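Local coordinates for surface glycan binding protein B (Bacteroides ovatus, PDB 6E57), which probably captures mixed-linkage beta-glucan at the surface of a gut bacterium, a heptasaccharide of which it holds in a pocket near one end of its elongated chain, at residues L51-I57 / E122-N128; L100-T104 / Q209-D213; M338-A342 / I399-F405; K351-E357 / Y412-T418. One frame throughout, in Å; residues are numbered along the deposited sequence.

Contact 1: L51-I57 / E122-N128; sequences LATFANI and EGLVVVN
With its CG turned beside the backbone N (chi1 -71°), Phe-54 lays its ring across Gly-123, while Asn-56, CG anti to the backbone N (chi1 -167°), carries its amide to Asn-128. The Phe-54 ring lies flat on the neighbouring strand: Gly-123 CA sits over its centre, 3.5 Å from the centroid, in a CH-pi contact. Glycine suits this place because a CB here would run into the ring; beyond the strand pair, Phe-43 also meets the ring. At the other end Asn-128 ND2 donates to Asn-56 OD1 (2.9 Å). The acceptor lies in the amide plane of Asn-128, but the two amides are turned 41° apart. Between these ends runs a parallel ladder. Leu-124 gives its N to Ala-52 O and takes Phe-54 N on its O, both at 2.8 Å; Val-126 does likewise with Ala-55 O and Ile-57 N, and Asn-128 N closes the series on Ile-57 O. Thr-53 pairs with Leu-124 and Ala-55 with Val-125, which makes Phe-54 the extra residue of a beta bulge where the chain turns a corner. Ile-57 and Val-127 lie side by side on the face shared with Ala-55 and Val-125, with CD1 of Ile-57 4.0 Å from CG1 of Val-127. Leu-51 sets its CB against Leu-124 CG and its CD1 beside the carboxylate of Glu-122, whose OE1 is bonded by Asn-106. A bulged first strand running parallel to the last strand of its sheet is consistent with an immunoglobulin-like beta sandwich.

Contact 2: L100-T104 / Q209-D213; sequences LKAGT and QYGAD
Ala-102 and Gly-211 bring their backbones together where Lys-101 to Thr-104 and Gln-209 to Asp-213 run in nearly the same direction, 5° apart end to end, without forming a ladder. Gly-211 CA points its hydrogen at Ala-102 O, 3.3 Å away, and glycine fits because a CB would collide with that carbonyl. Gly-103 needs to be glycine for its own backbone, whose phi of 148° would jam a side chain against the preceding carbonyl. The main side-chain link is made by Asp-213. Its OD1 accepts Thr-104 N at 3.0 Å, met on the syn side a little out of the carboxylate plane, and the bond is nearly straight (168° at the hydrogen). Its OD2 lies 3.5 Å from Gly-103 CA, so the carboxylate reaches both residues. A water donates to Ala-102 O at 3.0 Å and accepts only a weak bond from Asp-213 N. Lys-101 lays its CB alongside Gly-211 N (3.9 Å), while its NZ approaches Gln-209 OE1 no nearer than 4.1 Å; the NE2 of Gln-209 is bonded to Gln-203. Arg-199 flanks the joint, bonding Thr-104 O and forming a long, weak ion pair with Asp-213 OD1. With a backbone N-H and an arginine near it, the aspartate probably stays ionised, and the two sheets meet here mainly through polar backbone groups, one carboxylate and a water, with little hydrophobic burial.

Contact 3: M338-A342 / I399-F405; sequences MDVFA and IQAEAGF
Gln-400 doubles back at chi2 (-56°), a bend that carries its amide to the backbone of helix 338-343. There NE2 donates to Met-338 O at 3.1 Å, from a position tilted 33° off the carbonyl plane; the same oxygen already accepts Ala-342 N within the helix, so two donors grip it. NE2 also gives to a water (2.9 Å), which is weakly bonded to Phe-341 O, and OE1 rests against Ala-342 CB. With an alanine in place of Gln-400, Met-338 O would probably lose its second donor and the water the N-H it accepts. Met-338 runs straight to SD and then bends at chi3 (67°), bringing CE beside Gln-400 O, SD against Ala-403 and CG over Gly-404 CA (3.6 Å); there a side chain would crowd Met-338 and, at this backbone conformation, strike the carbonyl of Ala-403. Phe-341 points toward the 399-405 segment, with Phe-405 CB over its ring face, toward the rim, and Ile-399 CD1 approaching obliquely from the same side. The two rings are nearly parallel but slid apart, centroids 4.8 Å from each other. The turn leaving helix 393-401 fits against helix 338-343 beside the glycan site, where Ala-403 touches Tyr-371, a pocket residue.

Contact 4: K351-E357 / Y412-T418; sequences KVVYSIE and YYVDLVT
Tyr-413 OH donates to Glu-357 OE1 at 2.6 Å, meeting the anti lone pair of the carboxylate oxygen, which lies at the ring edge and in its plane while the carboxylate itself is turned 71° from the ring. Glu-357 OE2 is bonded to Thr-359, so both oxygens are engaged. Ser-355 OG gives a second short link, to Asp-415 OD2 (2.7 Å) on its syn lone pair; OD1 of that aspartate takes His-317. His-317 also stacks on the Tyr-413 ring, and a phenylalanine in place of Tyr-413 would probably keep much of that stack but leave Glu-357 OE1 without its donor. Ser-355 and Tyr-413 bond through both backbone N-H groups, as do Lys-351 and Thr-418. Between these pairs the antiparallel ladder carries a classic beta bulge: Asp-415 and Leu-416 both face Val-353, whose O accepts Asp-415 N at 2.9 Å and Leu-416 N only weakly, at 3.4 Å. The bulge turns Asp-415 toward strand 349-356, within reach of the serine. The beta-branched valines suit the extended backbone. Val-353 and Leu-416 lie side by side with their CB atoms 3.8 Å apart. On the other face Val-352 CG1 meets Val-414 CG1 (4.2 Å), and Tyr-354 CB approaches Tyr-412 CD2 at 4.1 Å. Lys-351 starts alongside Thr-418, its CB 3.4 Å from Thr-418 OG1, then bends at chi3; its NZ forms a salt bridge with Glu-310, which also takes that hydroxyl.

Overall arrangement
The four contacts form two groups at opposite sides of the chain's centre. Contacts 1 and 2 have centres 13 Å apart and touch: Val-127 N lies 2.7 Å from Gly-103 O, a probable hydrogen bond between neighbouring strands of one sheet, so contact 2 carries the sheet of contact 1 over to that of strand 209-217. Contacts 3 and 4 interleave along the chain, with centres 20 Å apart and nearest atoms about 4 Å apart. Contact 3 is closer to the glycan: the side chain of Ala-403 is about 5 Å from a bound glucose, against about 11 Å for the Tyr-412 side chain of contact 4. Contacts 1 and 3 lie 53 Å apart between centres along the elongated molecule.

Contact 1: L51-I57 / E122-N128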
loop_
_atom_site.group_PDB
_atom_site.type_symbol
_atom_site.label_atom_id
_atom_site.label_comp_id
_atom_site.label_asym_id
_atom_site.label_seq_id
_atom_site.Cartn_x
_atom_site.Cartn_y
_atom_site.Cartn_z
ATOM N N LEU A 51 -15.493 6.405 -2.524
ATOM C CA LEU A 51 -16.379 6.687 -3.660
ATOM C C LEU A 51 -16.648 5.403 -4.455
ATOM O O LEU A 51 -15.795 4.517 -4.542
ATOM C CB LEU A 51 -15.732 7.741 -4.561
ATOM C CG LEU A 51 -15.582 9.136 -3.956
ATOM C CD1 LEU A 51 -14.735 10.025 -4.856
ATOM C CD2 LEU A 51 -16.944 9.768 -3.707
ATOM N N ALA A 52 -17.843 5.335 -5.049
ATOM C CA ALA A 52 -18.247 4.248 -5.929
ATOM C C ALA A 52 -17.718 4.514 -7.342
ATOM O O ALA A 52 -17.245 5.612 -7.639
ATOM C CB ALA A 52 -19.750 4.116 -5.924
ATOM N N THR A 53 -17.822 3.494 -8.200
ATOM C CA THR A 53 -17.381 3.555 -9.590
ATOM C C THR A 53 -18.604 3.762 -10.493
ATOM O O THR A 53 -19.534 2.951 -10.484
ATOM C CB THR A 53 -16.588 2.295 -9.956
ATOM O OG1 THR A 53 -15.481 2.228 -9.057
ATOM C CG2 THR A 53 -16.095 2.284 -11.387
ATOM N N PHE A 54 -18.587 4.857 -11.263
ATOM C CA PHE A 54 -19.673 5.214 -12.168
ATOM C C PHE A 54 -19.446 4.584 -13.545
ATOM O O PHE A 54 -20.407 4.216 -14.214
ATOM C CB PHE A 54 -19.807 6.734 -12.289
ATOM C CG PHE A 54 -20.353 7.445 -11.074
ATOM C CD1 PHE A 54 -20.820 6.746 -9.968
ATOM C CD2 PHE A 54 -20.433 8.829 -11.054
ATOM C CE1 PHE A 54 -21.327 7.419 -8.865
ATOM C CE2 PHE A 54 -20.946 9.498 -9.953
ATOM C CZ PHE A 54 -21.391 8.792 -8.859
ATOM N N ALA A 55 -18.178 4.476 -13.959
ATOM C CA ALA A 55 -17.824 3.968 -15.282
ATOM C C ALA A 55 -16.521 3.166 -15.214
ATOM O O ALA A 55 -15.597 3.518 -14.479
ATOM C CB ALA A 55 -17.706 5.113 -16.254
ATOM N N ASN A 56 -16.472 2.096 -16.014
ATOM C CA ASN A 56 -15.336 1.192 -16.116
ATOM C C ASN A 56 -15.202 0.771 -17.584
ATOM O O ASN A 56 -15.862 -0.164 -18.030
ATOM C CB ASN A 56 -15.498 -0.005 -15.176
ATOM C CG ASN A 56 -14.222 -0.799 -15.000
ATOM O OD1 ASN A 56 -13.568 -1.159 -15.974
ATOM N ND2 ASN A 56 -13.862 -1.078 -13.759
ATOM N N ILE A 57 -14.345 1.482 -18.322
ATOM C CA ILE A 57 -14.280 1.382 -19.783
ATOM C C ILE A 57 -12.813 1.290 -20.214
ATOM O O ILE A 57 -11.910 1.451 -19.395
ATOM C CB ILE A 57 -15.027 2.558 -20.454
ATOM C CG1 ILE A 57 -14.563 3.933 -19.956
ATOM C CG2 ILE A 57 -16.530 2.390 -20.289
ATOM C CD1 ILE A 57 -13.497 4.582 -20.811
ATOM N N GLU A 122 -20.965 12.321 -7.205
ATOM C CA GLU A 122 -19.510 12.209 -7.281
ATOM C C GLU A 122 -19.124 10.725 -7.281
ATOM O O GLU A 122 -19.547 9.975 -6.411
ATOM C CB GLU A 122 -18.847 12.951 -6.118
ATOM C CG GLU A 122 -17.342 13.112 -6.281
ATOM C CD GLU A 122 -16.593 13.610 -5.054
ATOM O OE1 GLU A 122 -15.353 13.470 -5.026
ATOM O OE2 GLU A 122 -17.245 14.132 -4.127
ATOM N N GLY A 123 -18.316 10.319 -8.265
ATOM C CA GLY A 123 -17.872 8.934 -8.400
ATOM C C GLY A 123 -16.531 8.829 -9.107
ATOM O O GLY A 123 -15.931 9.837 -9.483
ATOM N N LEU A 124 -16.062 7.589 -9.273
ATOM C CA LEU A 124 -14.815 7.294 -9.954
ATOM C C LEU A 124 -15.118 6.822 -11.381
ATOM O O LEU A 124 -16.139 6.174 -11.624
ATOM C CB LEU A 124 -14.055 6.218 -9.172
ATOM C CG LEU A 124 -13.612 6.603 -7.761
ATOM C CD1 LEU A 124 -12.954 5.420 -7.066
ATOM C CD2 LEU A 124 -12.672 7.802 -7.781
ATOM N N VAL A 125 -14.223 7.178 -12.311
ATOM C CA VAL A 125 -14.216 6.662 -13.676
ATOM C C VAL A 125 -12.891 5.920 -13.882
ATOM O O VAL A 125 -11.818 6.523 -13.823
ATOM C CB VAL A 125 -14.404 7.791 -14.709
ATOM C CG1 VAL A 125 -14.111 7.325 -16.127
ATOM C CG2 VAL A 125 -15.794 8.404 -14.623
ATOM N N VAL A 126 -12.980 4.605 -14.105
ATOM C CA VAL A 126 -11.812 3.768 -14.310
ATOM C C VAL A 126 -11.655 3.533 -15.817
ATOM O O VAL A 126 -12.583 3.070 -16.483
ATOM C CB VAL A 126 -11.918 2.447 -13.522
ATOM C CG1 VAL A 126 -10.682 1.575 -13.698
ATOM C CG2 VAL A 126 -12.181 2.702 -12.046
ATOM N N VAL A 127 -10.469 3.876 -16.332
ATOM C CA VAL A 127 -10.124 3.742 -17.743
ATOM C C VAL A 127 -8.933 2.779 -17.849
ATOM O O VAL A 127 -7.816 3.120 -17.459
ATOM C CB VAL A 127 -9.817 5.116 -18.369
ATOM C CG1 VAL A 127 -9.603 5.019 -19.870
ATOM C CG2 VAL A 127 -10.905 6.131 -18.049
ATOM N N ASN A 128 -9.195 1.573 -18.367
ATOM C CA ASN A 128 -8.207 0.493 -18.428
ATOM C C ASN A 128 -7.375 0.624 -19.701
ATOM O O ASN A 128 -7.896 0.991 -20.752
ATOM C CB ASN A 128 -8.870 -0.884 -18.380
ATOM C CG ASN A 128 -9.775 -1.052 -17.180
ATOM O OD1 ASN A 128 -9.321 -0.986 -16.039
ATOM N ND2 ASN A 128 -11.056 -1.262 -17.427
#

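Contact 2: L100-T104 / Q209-D213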
loop_
_atom_site.group_PDB
_atom_site.type_symbol
_atom_site.label_atom_id
_atom_site.label_comp_id
_atom_site.label_asym_id
_atom_site.label_seq_id
_atom_site.Cartn_x
_atom_site.Cartn_y
_atom_site.Cartn_z
ATOM N N LEU A 100 -10.674 9.582 -22.677
ATOM C CA LEU A 100 -9.732 9.742 -21.570
ATOM C C LEU A 100 -8.561 8.774 -21.762
ATOM O O LEU A 100 -8.734 7.671 -22.288
ATOM C CB LEU A 100 -10.450 9.446 -20.248
ATOM C CG LEU A 100 -11.587 10.394 -19.864
ATOM C CD1 LEU A 100 -12.421 9.805 -18.736
ATOM C CD2 LEU A 100 -11.055 11.764 -19.470
ATOM N N LYS A 101 -7.376 9.193 -21.310
ATOM C CA LYS A 101 -6.212 8.317 -21.238
ATOM C C LYS A 101 -6.436 7.320 -20.094
ATOM O O LYS A 101 -7.278 7.550 -19.226
ATOM C CB LYS A 101 -4.935 9.139 -21.035
ATOM C CG LYS A 101 -4.737 10.286 -22.019
ATOM C CD LYS A 101 -3.312 10.797 -22.087
ATOM C CE LYS A 101 -3.210 12.308 -22.138
ATOM N NZ LYS A 101 -3.945 12.880 -23.291
ATOM N N ALA A 102 -5.692 6.211 -20.100
ATOM C CA ALA A 102 -5.791 5.219 -19.024
ATOM C C ALA A 102 -5.630 5.917 -17.667
ATOM O O ALA A 102 -4.877 6.890 -17.545
ATOM C CB ALA A 102 -4.759 4.134 -19.201
ATOM N N GLY A 103 -6.361 5.420 -16.661
ATOM C CA GLY A 103 -6.242 5.891 -15.284
ATOM C C GLY A 103 -7.561 5.824 -14.532
ATOM O O GLY A 103 -8.564 5.321 -15.049
ATOM N N THR A 104 -7.534 6.330 -13.295
ATOM C CA THR A 104 -8.703 6.461 -12.436
ATOM C C THR A 104 -8.945 7.954 -12.198
ATOM O O THR A 104 -8.022 8.680 -11.844
ATOM C CB THR A 104 -8.516 5.663 -11.139
ATOM O OG1 THR A 104 -8.508 4.282 -11.500
ATOM C CG2 THR A 104 -9.594 5.917 -10.109
ATOM N N GLN A 209 0.714 8.902 -26.697
ATOM C CA GLN A 209 0.665 9.174 -25.265
ATOM C C GLN A 209 -0.282 8.180 -24.581
ATOM O O GLN A 209 -1.305 7.794 -25.143
ATOM C CB GLN A 209 0.246 10.626 -25.042
ATOM C CG GLN A 209 1.234 11.618 -25.635
ATOM C CD GLN A 209 0.965 13.033 -25.193
ATOM O OE1 GLN A 209 -0.170 13.411 -24.906
ATOM N NE2 GLN A 209 2.020 13.831 -25.141
ATOM N N TYR A 210 0.092 7.767 -23.363
ATOM C CA TYR A 210 -0.647 6.786 -22.576
ATOM C C TYR A 210 -0.675 7.235 -21.113
ATOM O O TYR A 210 0.304 7.790 -20.613
ATOM C CB TYR A 210 0.001 5.405 -22.684
ATOM C CG TYR A 210 0.252 4.928 -24.091
ATOM C CD1 TYR A 210 1.434 5.232 -24.748
ATOM C CD2 TYR A 210 -0.691 4.171 -24.768
ATOM C CE1 TYR A 210 1.675 4.797 -26.041
ATOM C CE2 TYR A 210 -0.465 3.725 -26.061
ATOM C CZ TYR A 210 0.722 4.039 -26.700
ATOM O OH TYR A 210 0.952 3.605 -27.972
ATOM N N GLY A 211 -1.797 6.970 -20.437
ATOM C CA GLY A 211 -1.995 7.370 -19.048
ATOM C C GLY A 211 -1.290 6.430 -18.087
ATOM O O GLY A 211 -1.205 5.226 -18.343
ATOM N N ALA A 212 -0.781 6.993 -16.981
ATOM C CA ALA A 212 -0.065 6.236 -15.952
ATOM C C ALA A 212 -0.416 6.739 -14.543
ATOM O O ALA A 212 0.384 6.596 -13.614
ATOM C CB ALA A 212 1.416 6.327 -16.220
ATOM N N ASP A 213 -1.618 7.312 -14.390
ATOM C CA ASP A 213 -2.203 7.656 -13.088
ATOM C C ASP A 213 -1.317 8.685 -12.365
ATOM O O ASP A 213 -0.566 9.413 -13.010
ATOM C CB ASP A 213 -2.506 6.381 -12.292
ATOM C CG ASP A 213 -3.969 5.977 -12.356
ATOM O OD1 ASP A 213 -4.829 6.861 -12.161
ATOM O OD2 ASP A 213 -4.238 4.784 -12.609
HETATM O O HOH W 1 -3.397 9.293 -16.451
#

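Contact 3: M338-A342 / I399-F405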
loop_
_atom_site.group_PDB
_atom_site.type_symbol
_atom_site.label_atom_id
_atom_site.label_comp_id
_atom_site.label_asym_id
_atom_site.label_seq_id
_atom_site.Cartn_x
_atom_site.Cartn_y
_atom_site.Cartn_z
ATOM N N MET A 338 6.077 -28.820 26.924
ATOM C CA MET A 338 4.659 -28.445 26.862
ATOM C C MET A 338 4.333 -27.307 27.841
ATOM O O MET A 338 3.500 -26.447 27.528
ATOM C CB MET A 338 3.768 -29.642 27.202
ATOM C CG MET A 338 3.766 -30.716 26.139
ATOM S SD MET A 338 2.726 -32.132 26.575
ATOM C CE MET A 338 1.101 -31.380 26.531
ATOM N N ASP A 339 4.967 -27.317 29.022
ATOM C CA ASP A 339 4.625 -26.376 30.097
ATOM C C ASP A 339 4.954 -24.936 29.671
ATOM O O ASP A 339 4.322 -24.002 30.160
ATOM C CB ASP A 339 5.251 -26.773 31.442
ATOM C CG ASP A 339 6.770 -26.846 31.483
ATOM O OD1 ASP A 339 7.413 -26.506 30.468
ATOM O OD2 ASP A 339 7.299 -27.255 32.536
ATOM N N VAL A 340 5.920 -24.764 28.758
ATOM C CA VAL A 340 6.257 -23.445 28.204
ATOM C C VAL A 340 5.087 -22.945 27.345
ATOM O O VAL A 340 4.668 -21.797 27.468
ATOM C CB VAL A 340 7.565 -23.476 27.390
ATOM C CG1 VAL A 340 7.792 -22.172 26.638
ATOM C CG2 VAL A 340 8.772 -23.806 28.257
ATOM N N PHE A 341 4.573 -23.819 26.477
ATOM C CA PHE A 341 3.471 -23.481 25.572
ATOM C C PHE A 341 2.165 -23.278 26.353
ATOM O O PHE A 341 1.317 -22.494 25.937
ATOM C CB PHE A 341 3.326 -24.545 24.480
ATOM C CG PHE A 341 4.256 -24.342 23.312
ATOM C CD1 PHE A 341 3.879 -23.547 22.240
ATOM C CD2 PHE A 341 5.517 -24.919 23.297
ATOM C CE1 PHE A 341 4.734 -23.350 21.169
ATOM C CE2 PHE A 341 6.373 -24.718 22.225
ATOM C CZ PHE A 341 5.979 -23.935 21.163
ATOM N N ALA A 342 2.014 -23.972 27.484
ATOM C CA ALA A 342 0.823 -23.841 28.328
ATOM C C ALA A 342 0.695 -22.403 28.857
ATOM O O ALA A 342 -0.408 -21.933 29.124
ATOM C CB ALA A 342 0.881 -24.844 29.455
ATOM N N ILE A 399 -2.064 -28.160 21.124
ATOM C CA ILE A 399 -0.681 -28.436 21.509
ATOM C C ILE A 399 -0.652 -29.194 22.848
ATOM O O ILE A 399 0.125 -30.131 23.006
ATOM C CB ILE A 399 0.145 -27.133 21.551
ATOM C CG1 ILE A 399 0.415 -26.603 20.140
ATOM C CG2 ILE A 399 1.439 -27.324 22.332
ATOM C CD1 ILE A 399 1.003 -25.211 20.103
ATOM N N GLN A 400 -1.493 -28.784 23.804
ATOM C CA GLN A 400 -1.589 -29.455 25.108
ATOM C C GLN A 400 -2.268 -30.823 24.950
ATOM O O GLN A 400 -1.900 -31.782 25.613
ATOM C CB GLN A 400 -2.341 -28.581 26.115
ATOM C CG GLN A 400 -1.643 -27.262 26.424
ATOM C CD GLN A 400 -0.227 -27.445 26.916
ATOM O OE1 GLN A 400 0.021 -28.111 27.919
ATOM N NE2 GLN A 400 0.717 -26.851 26.203
ATOM N N ALA A 401 -3.258 -30.897 24.057
ATOM C CA ALA A 401 -4.019 -32.119 23.791
ATOM C C ALA A 401 -3.170 -33.155 23.037
ATOM O O ALA A 401 -3.404 -34.354 23.191
ATOM C CB ALA A 401 -5.268 -31.779 23.016
ATOM N N GLU A 402 -2.207 -32.692 22.224
ATOM C CA GLU A 402 -1.464 -33.549 21.289
ATOM C C GLU A 402 0.051 -33.472 21.548
ATOM O O GLU A 402 0.842 -33.342 20.617
ATOM C CB GLU A 402 -1.794 -33.155 19.847
ATOM C CG GLU A 402 -3.265 -33.317 19.492
ATOM C CD GLU A 402 -3.600 -33.219 18.012
ATOM O OE1 GLU A 402 -2.665 -33.085 17.197
ATOM O OE2 GLU A 402 -4.803 -33.281 17.674
ATOM N N ALA A 403 0.441 -33.549 22.824
ATOM C CA ALA A 403 1.806 -33.887 23.243
ATOM C C ALA A 403 2.839 -32.834 22.805
ATOM O O ALA A 403 4.000 -33.166 22.570
ATOM C CB ALA A 403 2.163 -35.256 22.715
ATOM N N GLY A 404 2.425 -31.567 22.726
ATOM C CA GLY A 404 3.359 -30.447 22.607
ATOM C C GLY A 404 3.610 -30.013 21.170
ATOM O O GLY A 404 2.828 -30.293 20.267
ATOM N N PHE A 405 4.732 -29.314 20.983
ATOM C CA PHE A 405 5.089 -28.637 19.747
ATOM C C PHE A 405 6.241 -29.387 19.071
ATOM O O PHE A 405 7.162 -29.843 19.746
ATOM C CB PHE A 405 5.469 -27.190 20.067
ATOM C CG PHE A 405 6.047 -26.402 18.922
ATOM C CD1 PHE A 405 5.221 -25.821 17.971
ATOM C CD2 PHE A 405 7.417 -26.217 18.812
ATOM C CE1 PHE A 405 5.757 -25.083 16.926
ATOM C CE2 PHE A 405 7.952 -25.485 17.763
ATOM C CZ PHE A 405 7.120 -24.919 16.822
HETATM O O HOH W 2 -0.134 -24.788 24.381
#

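Contact 4: K351-E357 / Y412-T418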
loop_
_atom_site.group_PDB
_atom_site.type_symbol
_atom_site.label_atom_id
_atom_site.label_comp_id
_atom_site.label_asym_id
_atom_site.label_seq_id
_atom_site.Cartn_x
_atom_site.Cartn_y
_atom_site.Cartn_z
ATOM N N LYS A 351 7.912 -17.350 16.478
ATOM C CA LYS A 351 8.868 -17.174 15.387
ATOM C C LYS A 351 9.901 -18.302 15.455
ATOM O O LYS A 351 10.463 -18.549 16.508
ATOM C CB LYS A 351 9.564 -15.813 15.490
ATOM C CG LYS A 351 10.656 -15.553 14.457
ATOM C CD LYS A 351 11.466 -14.295 14.717
ATOM C CE LYS A 351 10.669 -13.021 14.520
ATOM N NZ LYS A 351 11.474 -11.812 14.821
ATOM N N VAL A 352 10.132 -18.972 14.323
ATOM C CA VAL A 352 11.170 -19.989 14.198
ATOM C C VAL A 352 12.191 -19.505 13.164
ATOM O O VAL A 352 11.850 -19.372 11.985
ATOM C CB VAL A 352 10.583 -21.352 13.788
ATOM C CG1 VAL A 352 11.666 -22.418 13.688
ATOM C CG2 VAL A 352 9.477 -21.799 14.731
ATOM N N VAL A 353 13.424 -19.236 13.618
ATOM C CA VAL A 353 14.541 -18.902 12.735
ATOM C C VAL A 353 15.192 -20.214 12.283
ATOM O O VAL A 353 15.673 -20.985 13.111
ATOM C CB VAL A 353 15.568 -17.975 13.415
ATOM C CG1 VAL A 353 16.705 -17.597 12.472
ATOM C CG2 VAL A 353 14.914 -16.727 13.989
ATOM N N TYR A 354 15.209 -20.439 10.965
ATOM C CA TYR A 354 15.665 -21.692 10.372
ATOM C C TYR A 354 16.782 -21.395 9.367
ATOM O O TYR A 354 16.829 -20.312 8.797
ATOM C CB TYR A 354 14.498 -22.431 9.710
ATOM C CG TYR A 354 13.838 -21.673 8.585
ATOM C CD1 TYR A 354 12.805 -20.780 8.830
ATOM C CD2 TYR A 354 14.250 -21.837 7.272
ATOM C CE1 TYR A 354 12.207 -20.065 7.803
ATOM C CE2 TYR A 354 13.656 -21.139 6.233
ATOM C CZ TYR A 354 12.633 -20.248 6.499
ATOM O OH TYR A 354 12.050 -19.560 5.476
ATOM N N SER A 355 17.678 -22.365 9.168
ATOM C CA SER A 355 18.713 -22.271 8.150
ATOM C C SER A 355 18.791 -23.592 7.379
ATOM O O SER A 355 18.440 -24.646 7.896
ATOM C CB SER A 355 20.048 -21.885 8.742
ATOM O OG SER A 355 20.470 -22.822 9.720
ATOM N N ILE A 356 19.243 -23.503 6.125
ATOM C CA ILE A 356 19.329 -24.656 5.252
ATOM C C ILE A 356 20.579 -25.465 5.612
ATOM O O ILE A 356 21.526 -24.943 6.214
ATOM C CB ILE A 356 19.328 -24.239 3.766
ATOM C CG1 ILE A 356 20.552 -23.403 3.385
ATOM C CG2 ILE A 356 18.034 -23.526 3.408
ATOM C CD1 ILE A 356 20.780 -23.298 1.896
ATOM N N GLU A 357 20.539 -26.753 5.255
ATOM C CA GLU A 357 21.718 -27.585 5.112
ATOM C C GLU A 357 22.078 -27.617 3.629
ATOM O O GLU A 357 21.374 -28.246 2.846
ATOM C CB GLU A 357 21.453 -28.993 5.648
ATOM C CG GLU A 357 22.602 -29.960 5.411
ATOM C CD GLU A 357 23.977 -29.391 5.720
ATOM O OE1 GLU A 357 24.226 -29.066 6.898
ATOM O OE2 GLU A 357 24.785 -29.253 4.777
ATOM N N TYR A 412 16.998 -28.877 7.047
ATOM C CA TYR A 412 17.137 -27.561 7.663
ATOM C C TYR A 412 17.488 -27.709 9.146
ATOM O O TYR A 412 17.406 -28.800 9.712
ATOM C CB TYR A 412 15.863 -26.734 7.484
ATOM C CG TYR A 412 14.710 -27.132 8.373
ATOM C CD1 TYR A 412 13.834 -28.135 7.994
ATOM C CD2 TYR A 412 14.488 -26.502 9.588
ATOM C CE1 TYR A 412 12.771 -28.509 8.800
ATOM C CE2 TYR A 412 13.429 -26.862 10.406
ATOM C CZ TYR A 412 12.564 -27.868 10.009
ATOM O OH TYR A 412 11.512 -28.235 10.796
ATOM N N TYR A 413 17.885 -26.584 9.746
ATOM C CA TYR A 413 18.209 -26.492 11.153
ATOM C C TYR A 413 17.284 -25.465 11.802
ATOM O O TYR A 413 16.961 -24.465 11.175
ATOM C CB TYR A 413 19.652 -26.030 11.360
ATOM C CG TYR A 413 20.720 -26.953 10.835
ATOM C CD1 TYR A 413 21.178 -26.849 9.530
ATOM C CD2 TYR A 413 21.311 -27.901 11.656
ATOM C CE1 TYR A 413 22.175 -27.681 9.043
ATOM C CE2 TYR A 413 22.313 -28.736 11.186
ATOM C CZ TYR A 413 22.746 -28.627 9.877
ATOM O OH TYR A 413 23.728 -29.452 9.412
ATOM N N VAL A 414 16.886 -25.724 13.052
ATOM C CA VAL A 414 16.223 -24.733 13.889
ATOM C C VAL A 414 17.305 -24.038 14.724
ATOM O O VAL A 414 18.040 -24.703 15.453
ATOM C CB VAL A 414 15.145 -25.379 14.777
ATOM C CG1 VAL A 414 14.623 -24.413 15.827
ATOM C CG2 VAL A 414 14.005 -25.949 13.947
ATOM N N ASP A 415 17.393 -22.709 14.596
ATOM C CA ASP A 415 18.466 -21.911 15.205
ATOM C C ASP A 415 17.935 -21.054 16.366
ATOM O O ASP A 415 18.686 -20.756 17.296
ATOM C CB ASP A 415 19.153 -21.024 14.163
ATOM C CG ASP A 415 19.872 -21.790 13.064
ATOM O OD1 ASP A 415 20.505 -22.819 13.384
ATOM O OD2 ASP A 415 19.800 -21.343 11.891
ATOM N N LEU A 416 16.667 -20.630 16.294
ATOM C CA LEU A 416 16.046 -19.808 17.340
ATOM C C LEU A 416 14.524 -20.007 17.331
ATOM O O LEU A 416 13.916 -20.212 16.282
ATOM C CB LEU A 416 16.409 -18.340 17.093
ATOM C CG LEU A 416 16.218 -17.396 18.281
ATOM C CD1 LEU A 416 17.293 -17.622 19.332
ATOM C CD2 LEU A 416 16.220 -15.945 17.827
ATOM N N VAL A 417 13.920 -19.960 18.522
ATOM C CA VAL A 417 12.471 -19.888 18.673
ATOM C C VAL A 417 12.161 -18.791 19.695
ATOM O O VAL A 417 12.668 -18.833 20.819
ATOM C CB VAL A 417 11.856 -21.234 19.102
ATOM C CG1 VAL A 417 10.343 -21.144 19.211
ATOM C CG2 VAL A 417 12.259 -22.366 18.172
ATOM N N THR A 418 11.334 -17.821 19.286
ATOM C CA THR A 418 10.935 -16.704 20.135
ATOM C C THR A 418 9.408 -16.577 20.142
ATOM O O THR A 418 8.727 -17.161 19.306
ATOM C CB THR A 418 11.581 -15.390 19.674
ATOM O OG1 THR A 418 10.972 -14.981 18.449
ATOM C CG2 THR A 418 13.078 -15.504 19.487
#